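Local coordinates for protein cytochrome P450 (Zobellia galactanivorans, PDB 6G5O) that binds a haem group inside a largely alpha-helical fold and belongs to the cytochrome P450 superfamily of haem-thiolate proteins, at residues Ile71-Asp76 against Met214-Ala219; Pro78-Tyr83 against Ser326-Leu331; Ser193-Ser198 against Glu208-Val213. All blocks are in the same frame, centred on the assembly; numbering follows the deposited sequence.

Interaction 1 (Ile71-Asp76 against Met214-Ala219). With HEM (protoporphyrin IX containing Fe), chain C.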
loop_
_atom_site.group_PDB
_atom_site.type_symbol
_atom_site.label_atom_id
_atom_site.label_comp_id
_atom_site.label_asym_id
_atom_site.label_seq_id
_atom_site.Cartn_x
_atom_site.Cartn_y
_atom_site.Cartn_z
ATOM N N ILE A 71 0.760 -15.541 -0.793
ATOM C CA ILE A 71 0.297 -15.855 -2.151
ATOM C C ILE A 71 -0.615 -14.726 -2.696
ATOM O O ILE A 71 -1.591 -14.383 -2.033
ATOM C CB ILE A 71 -0.447 -17.197 -2.148
ATOM C CG1 ILE A 71 0.539 -18.311 -1.711
ATOM C CG2 ILE A 71 -1.021 -17.523 -3.530
ATOM C CD1 ILE A 71 -0.060 -19.691 -1.597
ATOM N N PRO A 72 -0.302 -14.148 -3.872
ATOM C CA PRO A 72 0.774 -14.586 -4.787
ATOM C C PRO A 72 2.156 -13.960 -4.578
ATOM O O PRO A 72 3.086 -14.233 -5.341
ATOM C CB PRO A 72 0.261 -14.100 -6.168
ATOM C CG PRO A 72 -1.085 -13.564 -5.963
ATOM C CD PRO A 72 -1.151 -13.148 -4.528
ATOM N N PHE A 73 2.268 -13.135 -3.553
ATOM C CA PHE A 73 3.437 -12.334 -3.245
ATOM C C PHE A 73 4.800 -13.029 -3.261
ATOM O O PHE A 73 5.788 -12.450 -3.756
ATOM C CB PHE A 73 3.195 -11.751 -1.879
ATOM C CG PHE A 73 4.262 -10.857 -1.379
ATOM C CD1 PHE A 73 4.722 -9.800 -2.139
ATOM C CD2 PHE A 73 4.735 -11.015 -0.063
ATOM C CE1 PHE A 73 5.691 -8.970 -1.635
ATOM C CE2 PHE A 73 5.687 -10.170 0.451
ATOM C CZ PHE A 73 6.165 -9.143 -0.347
ATOM N N GLU A 74 4.851 -14.251 -2.717
ATOM C CA GLU A 74 6.120 -14.974 -2.528
ATOM C C GLU A 74 6.156 -16.152 -3.457
ATOM O O GLU A 74 6.577 -17.236 -3.081
ATOM C CB GLU A 74 6.295 -15.397 -1.037
ATOM C CG GLU A 74 6.823 -14.240 -0.197
ATOM C CD GLU A 74 6.746 -14.366 1.329
ATOM O OE1 GLU A 74 5.869 -15.082 1.870
ATOM O OE2 GLU A 74 7.576 -13.659 1.997
ATOM N N VAL A 75 5.702 -15.940 -4.684
ATOM C CA VAL A 75 5.679 -16.991 -5.703
ATOM C C VAL A 75 6.130 -16.384 -7.024
ATOM O O VAL A 75 5.760 -15.242 -7.339
ATOM C CB VAL A 75 4.265 -17.625 -5.856
ATOM C CG1 VAL A 75 4.296 -18.748 -6.864
ATOM C CG2 VAL A 75 3.758 -18.179 -4.531
ATOM N N ASP A 76 6.899 -17.153 -7.792
ATOM C CA ASP A 76 7.432 -16.715 -9.067
ATOM C C ASP A 76 6.631 -17.335 -10.183
ATOM O O ASP A 76 5.996 -18.361 -9.991
ATOM C CB ASP A 76 8.896 -17.142 -9.238
ATOM C CG ASP A 76 9.869 -16.337 -8.370
ATOM O OD1 ASP A 76 9.908 -15.063 -8.500
ATOM O OD2 ASP A 76 10.633 -16.976 -7.576
ATOM N N MET A 214 -4.728 -14.601 2.682
ATOM C CA MET A 214 -5.438 -13.761 3.649
ATOM C C MET A 214 -4.535 -12.943 4.566
ATOM O O MET A 214 -4.803 -11.743 4.801
ATOM C CB MET A 214 -6.443 -14.577 4.441
ATOM C CG MET A 214 -7.618 -15.100 3.645
ATOM S SD MET A 214 -8.481 -13.852 2.659
ATOM C CE MET A 214 -8.973 -12.732 4.004
ATOM N N VAL A 215 -3.433 -13.528 5.034
ATOM C CA VAL A 215 -2.471 -12.738 5.821
ATOM C C VAL A 215 -1.887 -11.584 4.982
ATOM O O VAL A 215 -1.703 -10.450 5.464
ATOM C CB VAL A 215 -1.288 -13.591 6.342
ATOM C CG1 VAL A 215 -0.217 -12.691 6.982
ATOM C CG2 VAL A 215 -1.762 -14.638 7.336
ATOM N N LEU A 216 -1.528 -11.906 3.741
ATOM C CA LEU A 216 -1.030 -10.917 2.813
ATOM C C LEU A 216 -2.020 -9.812 2.590
ATOM O O LEU A 216 -1.650 -8.664 2.560
ATOM C CB LEU A 216 -0.704 -11.559 1.484
ATOM C CG LEU A 216 -0.428 -10.629 0.298
ATOM C CD1 LEU A 216 0.834 -9.783 0.514
ATOM C CD2 LEU A 216 -0.354 -11.497 -0.969
ATOM N N THR A 217 -3.271 -10.179 2.419
ATOM C CA THR A 217 -4.336 -9.215 2.205
ATOM C C THR A 217 -4.538 -8.225 3.384
ATOM O O THR A 217 -4.699 -7.015 3.161
ATOM C CB THR A 217 -5.639 -9.959 1.864
ATOM O OG1 THR A 217 -5.438 -10.682 0.644
ATOM C CG2 THR A 217 -6.767 -9.017 1.681
ATOM N N PHE A 218 -4.553 -8.734 4.621
ATOM C CA PHE A 218 -4.611 -7.873 5.806
ATOM C C PHE A 218 -3.393 -6.989 5.945
ATOM O O PHE A 218 -3.519 -5.792 6.255
ATOM C CB PHE A 218 -4.751 -8.669 7.103
ATOM C CG PHE A 218 -6.154 -8.989 7.442
ATOM C CD1 PHE A 218 -6.750 -10.114 6.930
ATOM C CD2 PHE A 218 -6.903 -8.124 8.228
ATOM C CE1 PHE A 218 -8.082 -10.393 7.227
ATOM C CE2 PHE A 218 -8.226 -8.415 8.552
ATOM C CZ PHE A 218 -8.821 -9.552 8.047
ATOM N N ALA A 219 -2.220 -7.549 5.708
ATOM C CA ALA A 219 -1.000 -6.788 5.939
ATOM C C ALA A 219 -0.663 -5.753 4.846
ATOM O O ALA A 219 -0.122 -4.692 5.144
ATOM C CB ALA A 219 0.175 -7.739 6.134
HETATM C CHA HEM C . 1.585 -5.758 -4.055
HETATM C CHB HEM C . 1.710 -1.058 -2.948
HETATM C CHC HEM C . -2.723 -1.345 -1.089
HETATM C CHD HEM C . -2.602 -6.101 -1.617
HETATM C C1A HEM C . 1.986 -4.446 -3.933
HETATM C C2A HEM C . 3.227 -3.924 -4.400
HETATM C C3A HEM C . 3.235 -2.635 -4.096
HETATM C C4A HEM C . 2.036 -2.308 -3.424
HETATM C CMA HEM C . 4.355 -1.708 -4.435
HETATM C CAA HEM C . 4.344 -4.636 -5.162
HETATM C CBA HEM C . 5.138 -5.515 -4.209
HETATM C CGA HEM C . 6.189 -6.314 -4.946
HETATM O O1A HEM C . 6.620 -7.343 -4.432
HETATM O O2A HEM C . 6.632 -5.991 -6.063
HETATM C C1B HEM C . 0.510 -0.734 -2.348
HETATM C C2B HEM C . 0.163 0.601 -2.056
HETATM C C3B HEM C . -1.094 0.547 -1.500
HETATM C C4B HEM C . -1.474 -0.901 -1.509
HETATM C CMB HEM C . 1.028 1.809 -2.255
HETATM C CAB HEM C . -2.023 1.571 -1.031
HETATM C CBB HEM C . -1.896 2.871 -1.219
HETATM C C1C HEM C . -3.099 -2.662 -1.067
HETATM C C2C HEM C . -4.256 -3.159 -0.468
HETATM C C3C HEM C . -4.202 -4.527 -0.565
HETATM C C4C HEM C . -3.003 -4.833 -1.259
HETATM C CMC HEM C . -5.359 -2.362 0.155
HETATM C CAC HEM C . -5.199 -5.511 -0.122
HETATM C CBC HEM C . -6.352 -5.279 0.497
HETATM C C1D HEM C . -1.457 -6.361 -2.387
HETATM C C2D HEM C . -1.131 -7.719 -2.859
HETATM C C3D HEM C . 0.015 -7.640 -3.556
HETATM C C4D HEM C . 0.417 -6.232 -3.458
HETATM C CMD HEM C . -1.982 -8.922 -2.636
HETATM C CAD HEM C . 0.742 -8.782 -4.241
HETATM C CBD HEM C . 0.491 -8.916 -5.752
HETATM C CGD HEM C . 1.221 -10.150 -6.318
HETATM O O1D HEM C . 2.130 -10.743 -5.639
HETATM O O2D HEM C . 0.952 -10.629 -7.473
HETATM N NA HEM C . 1.280 -3.443 -3.289
HETATM N NB HEM C . -0.463 -1.578 -2.004
HETATM N NC HEM C . -2.327 -3.672 -1.518
HETATM N ND HEM C . -0.506 -5.529 -2.783
HETATM FE FE HEM C . -0.473 -3.649 -2.433
HETATM O O HOH W 1 0.678 -3.770 -0.503
#

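Interaction 2 (Pro78-Tyr83 against Ser326-Leu331). With HEM (protoporphyrin IX containing Fe), chain C.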
loop_
_atom_site.group_PDB
_atom_site.type_symbol
_atom_site.label_atom_id
_atom_site.label_comp_id
_atom_site.label_asym_id
_atom_site.label_seq_id
_atom_site.Cartn_x
_atom_site.Cartn_y
_atom_site.Cartn_z
ATOM N N PRO A 78 6.176 -19.535 -13.604
ATOM C CA PRO A 78 4.776 -19.407 -14.105
ATOM C C PRO A 78 3.658 -19.700 -13.082
ATOM O O PRO A 78 2.499 -19.448 -13.367
ATOM C CB PRO A 78 4.717 -20.463 -15.203
ATOM C CG PRO A 78 5.666 -21.532 -14.705
ATOM C CD PRO A 78 6.800 -20.797 -14.034
ATOM N N VAL A 79 4.003 -20.276 -11.935
ATOM C CA VAL A 79 3.037 -20.641 -10.933
ATOM C C VAL A 79 2.309 -19.390 -10.376
ATOM O O VAL A 79 1.121 -19.448 -10.084
ATOM C CB VAL A 79 3.715 -21.436 -9.814
ATOM C CG1 VAL A 79 2.728 -21.710 -8.687
ATOM C CG2 VAL A 79 4.222 -22.798 -10.366
ATOM N N HIS A 80 3.030 -18.272 -10.249
ATOM C CA HIS A 80 2.453 -16.985 -9.865
ATOM C C HIS A 80 1.183 -16.634 -10.636
ATOM O O HIS A 80 0.176 -16.277 -10.047
ATOM C CB HIS A 80 3.473 -15.848 -10.029
ATOM C CG HIS A 80 2.883 -14.490 -9.791
ATOM N ND1 HIS A 80 2.440 -13.695 -10.819
ATOM C CD2 HIS A 80 2.628 -13.809 -8.650
ATOM C CE1 HIS A 80 1.933 -12.583 -10.322
ATOM N NE2 HIS A 80 2.056 -12.614 -9.012
ATOM N N GLY A 81 1.202 -16.780 -11.952
ATOM C CA GLY A 81 0.044 -16.367 -12.763
ATOM C C GLY A 81 -1.195 -17.176 -12.529
ATOM O O GLY A 81 -2.289 -16.645 -12.646
ATOM N N VAL A 82 -1.028 -18.476 -12.215
ATOM C CA VAL A 82 -2.135 -19.365 -11.900
ATOM C C VAL A 82 -2.841 -18.934 -10.583
ATOM O O VAL A 82 -4.058 -18.758 -10.574
ATOM C CB VAL A 82 -1.662 -20.836 -11.770
ATOM C CG1 VAL A 82 -2.843 -21.738 -11.434
ATOM C CG2 VAL A 82 -0.974 -21.352 -13.053
ATOM N N TYR A 83 -2.104 -18.758 -9.477
ATOM C CA TYR A 83 -2.723 -18.257 -8.231
ATOM C C TYR A 83 -3.356 -16.854 -8.467
ATOM O O TYR A 83 -4.407 -16.513 -7.950
ATOM C CB TYR A 83 -1.691 -18.097 -7.137
ATOM C CG TYR A 83 -1.269 -19.346 -6.397
ATOM C CD1 TYR A 83 -2.211 -20.141 -5.759
ATOM C CD2 TYR A 83 0.073 -19.689 -6.280
ATOM C CE1 TYR A 83 -1.831 -21.253 -5.034
ATOM C CE2 TYR A 83 0.467 -20.814 -5.568
ATOM C CZ TYR A 83 -0.496 -21.592 -4.942
ATOM O OH TYR A 83 -0.164 -22.713 -4.227
ATOM N N SER A 326 5.046 -4.772 -13.344
ATOM C CA SER A 326 5.049 -6.094 -13.961
ATOM C C SER A 326 4.352 -7.100 -13.043
ATOM O O SER A 326 3.307 -6.775 -12.423
ATOM C CB SER A 326 6.496 -6.492 -14.334
ATOM O OG SER A 326 6.549 -7.740 -15.024
ATOM N N HIS A 327 4.927 -8.297 -12.893
ATOM C CA HIS A 327 4.181 -9.473 -12.368
ATOM C C HIS A 327 3.429 -9.252 -11.066
ATOM O O HIS A 327 2.259 -9.594 -10.957
ATOM C CB HIS A 327 5.094 -10.695 -12.209
ATOM C CG HIS A 327 5.870 -11.006 -13.452
ATOM N ND1 HIS A 327 7.154 -10.537 -13.662
ATOM C CD2 HIS A 327 5.505 -11.640 -14.587
ATOM C CE1 HIS A 327 7.553 -10.892 -14.863
ATOM N NE2 HIS A 327 6.577 -11.567 -15.445
ATOM N N HIS A 328 4.095 -8.698 -10.077
ATOM C CA HIS A 328 3.495 -8.546 -8.756
ATOM C C HIS A 328 2.798 -7.204 -8.543
ATOM O O HIS A 328 2.545 -6.835 -7.398
ATOM C CB HIS A 328 4.567 -8.782 -7.701
ATOM C CG HIS A 328 5.110 -10.179 -7.717
ATOM N ND1 HIS A 328 4.548 -11.192 -6.972
ATOM C CD2 HIS A 328 6.130 -10.748 -8.412
ATOM C CE1 HIS A 328 5.228 -12.309 -7.172
ATOM N NE2 HIS A 328 6.172 -12.079 -8.064
ATOM N N ASN A 329 2.437 -6.483 -9.607
ATOM C CA ASN A 329 1.798 -5.185 -9.378
ATOM C C ASN A 329 0.584 -5.328 -8.452
ATOM O O ASN A 329 -0.136 -6.340 -8.469
ATOM C CB ASN A 329 1.439 -4.449 -10.674
ATOM C CG ASN A 329 0.328 -5.129 -11.453
ATOM O OD1 ASN A 329 0.592 -5.967 -12.326
ATOM N ND2 ASN A 329 -0.924 -4.801 -11.119
ATOM N N CYS A 330 0.396 -4.322 -7.603
ATOM C CA CYS A 330 -0.567 -4.394 -6.486
ATOM C C CYS A 330 -1.989 -4.843 -6.838
ATOM O O CYS A 330 -2.705 -4.131 -7.552
ATOM C CB CYS A 330 -0.669 -3.034 -5.792
ATOM S SG CYS A 330 -1.672 -3.021 -4.308
ATOM N N LEU A 331 -2.400 -5.972 -6.254
ATOM C CA LEU A 331 -3.792 -6.459 -6.378
ATOM C C LEU A 331 -4.823 -5.596 -5.635
ATOM O O LEU A 331 -5.990 -5.559 -6.010
ATOM C CB LEU A 331 -3.907 -7.927 -5.885
ATOM C CG LEU A 331 -3.525 -9.002 -6.901
ATOM C CD1 LEU A 331 -3.458 -10.388 -6.277
ATOM C CD2 LEU A 331 -4.542 -9.034 -8.018
HETATM C CHA HEM C . 1.585 -5.758 -4.055
HETATM C CHB HEM C . 1.710 -1.058 -2.948
HETATM C CHC HEM C . -2.723 -1.345 -1.089
HETATM C CHD HEM C . -2.602 -6.101 -1.617
HETATM C C1A HEM C . 1.986 -4.446 -3.933
HETATM C C2A HEM C . 3.227 -3.924 -4.400
HETATM C C3A HEM C . 3.235 -2.635 -4.096
HETATM C C4A HEM C . 2.036 -2.308 -3.424
HETATM C CMA HEM C . 4.355 -1.708 -4.435
HETATM C CAA HEM C . 4.344 -4.636 -5.162
HETATM C CBA HEM C . 5.138 -5.515 -4.209
HETATM C CGA HEM C . 6.189 -6.314 -4.946
HETATM O O1A HEM C . 6.620 -7.343 -4.432
HETATM O O2A HEM C . 6.632 -5.991 -6.063
HETATM C C1B HEM C . 0.510 -0.734 -2.348
HETATM C C2B HEM C . 0.163 0.601 -2.056
HETATM C C3B HEM C . -1.094 0.547 -1.500
HETATM C C4B HEM C . -1.474 -0.901 -1.509
HETATM C CMB HEM C . 1.028 1.809 -2.255
HETATM C CAB HEM C . -2.023 1.571 -1.031
HETATM C CBB HEM C . -1.896 2.871 -1.219
HETATM C C1C HEM C . -3.099 -2.662 -1.067
HETATM C C2C HEM C . -4.256 -3.159 -0.468
HETATM C C3C HEM C . -4.202 -4.527 -0.565
HETATM C C4C HEM C . -3.003 -4.833 -1.259
HETATM C CMC HEM C . -5.359 -2.362 0.155
HETATM C CAC HEM C . -5.199 -5.511 -0.122
HETATM C CBC HEM C . -6.352 -5.279 0.497
HETATM C C1D HEM C . -1.457 -6.361 -2.387
HETATM C C2D HEM C . -1.131 -7.719 -2.859
HETATM C C3D HEM C . 0.015 -7.640 -3.556
HETATM C C4D HEM C . 0.417 -6.232 -3.458
HETATM C CMD HEM C . -1.982 -8.922 -2.636
HETATM C CAD HEM C . 0.742 -8.782 -4.241
HETATM C CBD HEM C . 0.491 -8.916 -5.752
HETATM C CGD HEM C . 1.221 -10.150 -6.318
HETATM O O1D HEM C . 2.130 -10.743 -5.639
HETATM O O2D HEM C . 0.952 -10.629 -7.473
HETATM N NA HEM C . 1.280 -3.443 -3.289
HETATM N NB HEM C . -0.463 -1.578 -2.004
HETATM N NC HEM C . -2.327 -3.672 -1.518
HETATM N ND HEM C . -0.506 -5.529 -2.783
HETATM FE FE HEM C . -0.473 -3.649 -2.433
HETATM O O HOH W 1 0.678 -3.770 -0.503
#

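Interaction 3 (Ser193-Ser198 against Glu208-Val213)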
loop_
_atom_site.group_PDB
_atom_site.type_symbol
_atom_site.label_atom_id
_atom_site.label_comp_id
_atom_site.label_asym_id
_atom_site.label_seq_id
_atom_site.Cartn_x
_atom_site.Cartn_y
_atom_site.Cartn_z
ATOM N N SER A 193 -14.414 -18.143 2.368
ATOM C CA SER A 193 -15.255 -19.191 1.790
ATOM C C SER A 193 -15.049 -19.343 0.316
ATOM O O SER A 193 -14.925 -20.457 -0.177
ATOM C CB SER A 193 -16.729 -18.893 2.064
ATOM O OG SER A 193 -16.957 -19.020 3.448
ATOM N N VAL A 194 -15.004 -18.217 -0.389
ATOM C CA VAL A 194 -14.702 -18.216 -1.797
ATOM C C VAL A 194 -13.327 -18.831 -2.112
ATOM O O VAL A 194 -13.192 -19.515 -3.094
ATOM C CB VAL A 194 -14.730 -16.792 -2.389
ATOM C CG1 VAL A 194 -14.284 -16.810 -3.847
ATOM C CG2 VAL A 194 -16.146 -16.215 -2.300
ATOM N N LEU A 195 -12.306 -18.498 -1.336
ATOM C CA LEU A 195 -10.979 -19.030 -1.584
ATOM C C LEU A 195 -10.943 -20.559 -1.368
ATOM O O LEU A 195 -10.413 -21.267 -2.227
ATOM C CB LEU A 195 -9.924 -18.321 -0.735
ATOM C CG LEU A 195 -9.628 -16.857 -1.116
ATOM C CD1 LEU A 195 -8.605 -16.289 -0.168
ATOM C CD2 LEU A 195 -9.101 -16.747 -2.530
ATOM N N LEU A 196 -11.589 -21.033 -0.298
ATOM C CA LEU A 196 -11.644 -22.468 0.006
ATOM C C LEU A 196 -12.354 -23.279 -1.061
ATOM O O LEU A 196 -12.068 -24.448 -1.226
ATOM C CB LEU A 196 -12.307 -22.728 1.369
ATOM C CG LEU A 196 -11.450 -22.283 2.550
ATOM C CD1 LEU A 196 -12.308 -22.094 3.794
ATOM C CD2 LEU A 196 -10.346 -23.296 2.797
ATOM N N ASN A 197 -13.262 -22.642 -1.787
ATOM C CA ASN A 197 -13.943 -23.258 -2.907
ATOM C C ASN A 197 -13.285 -22.979 -4.268
ATOM O O ASN A 197 -13.759 -23.457 -5.256
ATOM C CB ASN A 197 -15.394 -22.748 -2.907
ATOM C CG ASN A 197 -16.326 -23.612 -3.706
ATOM O OD1 ASN A 197 -16.346 -24.844 -3.555
ATOM N ND2 ASN A 197 -17.132 -22.970 -4.539
ATOM N N SER A 198 -12.207 -22.216 -4.340
ATOM C CA SER A 198 -11.553 -21.949 -5.619
ATOM C C SER A 198 -10.556 -23.054 -5.983
ATOM O O SER A 198 -10.106 -23.795 -5.126
ATOM C CB SER A 198 -10.804 -20.624 -5.574
ATOM O OG SER A 198 -11.633 -19.625 -5.087
ATOM N N GLU A 208 -3.815 -23.819 4.231
ATOM C CA GLU A 208 -2.518 -23.164 4.220
ATOM C C GLU A 208 -2.379 -22.158 3.077
ATOM O O GLU A 208 -1.759 -21.084 3.264
ATOM C CB GLU A 208 -1.373 -24.194 4.143
ATOM C CG GLU A 208 0.073 -23.651 4.116
ATOM C CD GLU A 208 0.580 -23.068 5.464
ATOM O OE1 GLU A 208 -0.219 -22.914 6.427
ATOM O OE2 GLU A 208 1.804 -22.766 5.570
ATOM N N GLU A 209 -2.889 -22.508 1.902
ATOM C CA GLU A 209 -2.872 -21.577 0.773
ATOM C C GLU A 209 -3.811 -20.400 1.042
ATOM O O GLU A 209 -3.459 -19.290 0.768
ATOM C CB GLU A 209 -3.238 -22.276 -0.527
ATOM C CG GLU A 209 -2.081 -23.106 -1.079
ATOM C CD GLU A 209 -2.548 -24.127 -2.090
ATOM O OE1 GLU A 209 -3.490 -24.855 -1.752
ATOM O OE2 GLU A 209 -2.034 -24.170 -3.233
ATOM N N VAL A 210 -4.974 -20.648 1.613
ATOM C CA VAL A 210 -5.934 -19.583 1.895
ATOM C C VAL A 210 -5.310 -18.640 2.895
ATOM O O VAL A 210 -5.432 -17.436 2.755
ATOM C CB VAL A 210 -7.291 -20.167 2.377
ATOM C CG1 VAL A 210 -8.275 -19.077 2.854
ATOM C CG2 VAL A 210 -7.919 -20.935 1.236
ATOM N N LYS A 211 -4.578 -19.181 3.864
ATOM C CA LYS A 211 -3.961 -18.358 4.879
ATOM C C LYS A 211 -2.894 -17.453 4.254
ATOM O O LYS A 211 -2.740 -16.284 4.629
ATOM C CB LYS A 211 -3.349 -19.252 5.956
ATOM C CG LYS A 211 -2.660 -18.516 7.090
ATOM C CD LYS A 211 -2.044 -19.495 8.077
ATOM C CE LYS A 211 -1.249 -18.770 9.167
ATOM N NZ LYS A 211 -0.918 -19.656 10.312
ATOM N N GLY A 212 -2.151 -18.023 3.302
ATOM C CA GLY A 212 -1.188 -17.292 2.481
ATOM C C GLY A 212 -1.756 -16.049 1.764
ATOM O O GLY A 212 -1.113 -14.994 1.742
ATOM N N VAL A 213 -2.958 -16.175 1.220
ATOM C CA VAL A 213 -3.615 -15.067 0.581
ATOM C C VAL A 213 -4.149 -14.070 1.607
ATOM O O VAL A 213 -4.071 -12.856 1.410
ATOM C CB VAL A 213 -4.813 -15.549 -0.270
ATOM C CG1 VAL A 213 -5.516 -14.350 -0.936
ATOM C CG2 VAL A 213 -4.336 -16.568 -1.311
#

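Interaction 1 (Ile71-Asp76 against Met214-Ala219)
Leu216 reaches from the helix to Ile71, Pro72 and Phe73 and, through CG and CD2, touches the haem methyl CMD. Its CB leaves the helix in the direction of the loop. With CG anti to the backbone N (chi1 168°), the chain carries on between the loop and the porphyrin edge, where Leu216 CG lies 3.7 Å from HEM CMD. The two methyls then divide the work. Leu216 CD2 is the busier: it comes within 3.3 Å of Ile71 O, 3.5 Å of HEM CMD and 3.7 Å of Phe73 CB, and it also touches Pro72 CD, the proline side chain crossing the leucine at about a right angle. Leu216 CD1 goes to the phenylalanine instead, 3.9 Å from Phe73 CB and a little farther from the near end of the ring.

The loop bends sharply here. The peptide bond before Pro72 is cis, and a type I turn runs from Pro72 to Val75; Phe73 CA lies within 3.2 Å of HEM O1D. Phe73 CG is also anti to its backbone N (chi1 -178°), and the ring leads away from the leucine to present an edge to the other propionate: HEM O1A lies in the ring plane, 3.4 Å from Phe73 CE1. Farther along the helix, Thr217 CG2 packs on the vinyl carbon HEM CBC. Beyond the contact, Glu74 forms a salt bridge with Arg66. This is the distal side of the P450 haem pocket, where the helix probably corresponds to the first part of the I-helix, facing the loop ahead of helix C.

Interaction 2 (Pro78-Tyr83 against Ser326-Leu331)
His80 and His328 bring their rings together at one haem propionate, each bonding a different oxygen of its carboxylate. NE2 of His80 donates to HEM O2D at 2.7 Å, almost straight at 167°, while ND1 of His328 donates to HEM O1D at 2.8 Å and is just as straight. In both cases the carboxylate meets the ring edge, close to the ring plane, so the two bonds together should limit rotation of the group. The imidazoles also touch each other. Their centroids are 4.2 Å apart with planes inclined at 52°, and His80 CD2 approaches His328 CE1 to 3.3 Å.

One step out are the parts that set these rings. His80 has CG anti to the backbone N (chi1 174°), which sends its imidazole from the first turn of the helix across to the loop. There His80 CE1 lies 3.1 Å from the carbonyl O of His327, and His327 CB lies beside it too. The loop itself turns tightly, with Asn329 N bonded to Ser326 O. Two residues past His328, Cys330 SG binds the iron at 2.3 Å, while a water binds it from the other face at 2.2 Å.

Farther out, Arg84, one turn along from His80, bonds both the haem and Asn329 O, and so joins the helix directly to the cysteine loop. Arg272 adds another bond to the haem, and Tyr45 meets the His327 ring edge-to-face. Two features are typical of the P450 haem site: the cysteine-ligand loop with a histidine two residues before its cysteine, and facing it the His-x-x-x-Arg pair of what is probably helix C, whose histidine bonds a propionate and whose arginine also bonds the haem.

Interaction 3 (Ser193-Ser198 against Glu208-Val213)
Leu195 and Leu196 of one helix face Val210 and Val213 of the next, and what passes between the segments is apolar contact. Val210 stands among the leucine branches: its CG2 lies 3.8 Å from Leu195 CB and 3.7 Å from Leu196 CD2, the latter side chain crossing it at about a right angle. CG1 of Val210 turns to Leu195 as well. One helical turn on, Val213 CG1 meets Leu195 CD1 tip to tip at 3.7 Å. Leu195 can serve both valines because its CG lies anti to the carbonyl carbon (chi1 -70°), leaving CB on Val210 while CD1 extends to Val213.

Hydrogen bonding works within each segment. Where the shorter helix ends, Ser198 folds its hydroxyl back, and OG makes a short bond to Val194 O, tilted 32° from the carbonyl plane.

Outside the apolar set, Glu209, itself buried, forms a salt bridge with Arg203. Ala183 and Ile180 of helix 169-185 touch Leu196 and Val210 respectively, adding a third helix to the cluster. The arrangement is two helices, consecutive but for a short link with two brief strands, packed side by side, consistent with the short helix H of a P450 on the start of its I-helix.

Two of the contacts meet at the haem and the third backs them from farther out. Interactions 1 and 2, their centres about 10 Å apart, share the cofactor: the first packs at the propionate-bearing edge on the water side, the second supplies the cysteine to the other face and fixes a propionate. They touch where Pro72 O comes within 3.4 Å of His80 CD2. Interaction 3 uses the same helix, 207-220, as interaction 1, and Ile71 N probably hydrogen-bonds Gly212 O at 3.2 Å, joining the loop to that helix. Tyr83 OH of interaction 2 probably bonds Glu209 OE2 at 2.6 Å. The side chain of Val213 stays about 7 Å from the haem, nearest atoms, so interaction 3 is second shell.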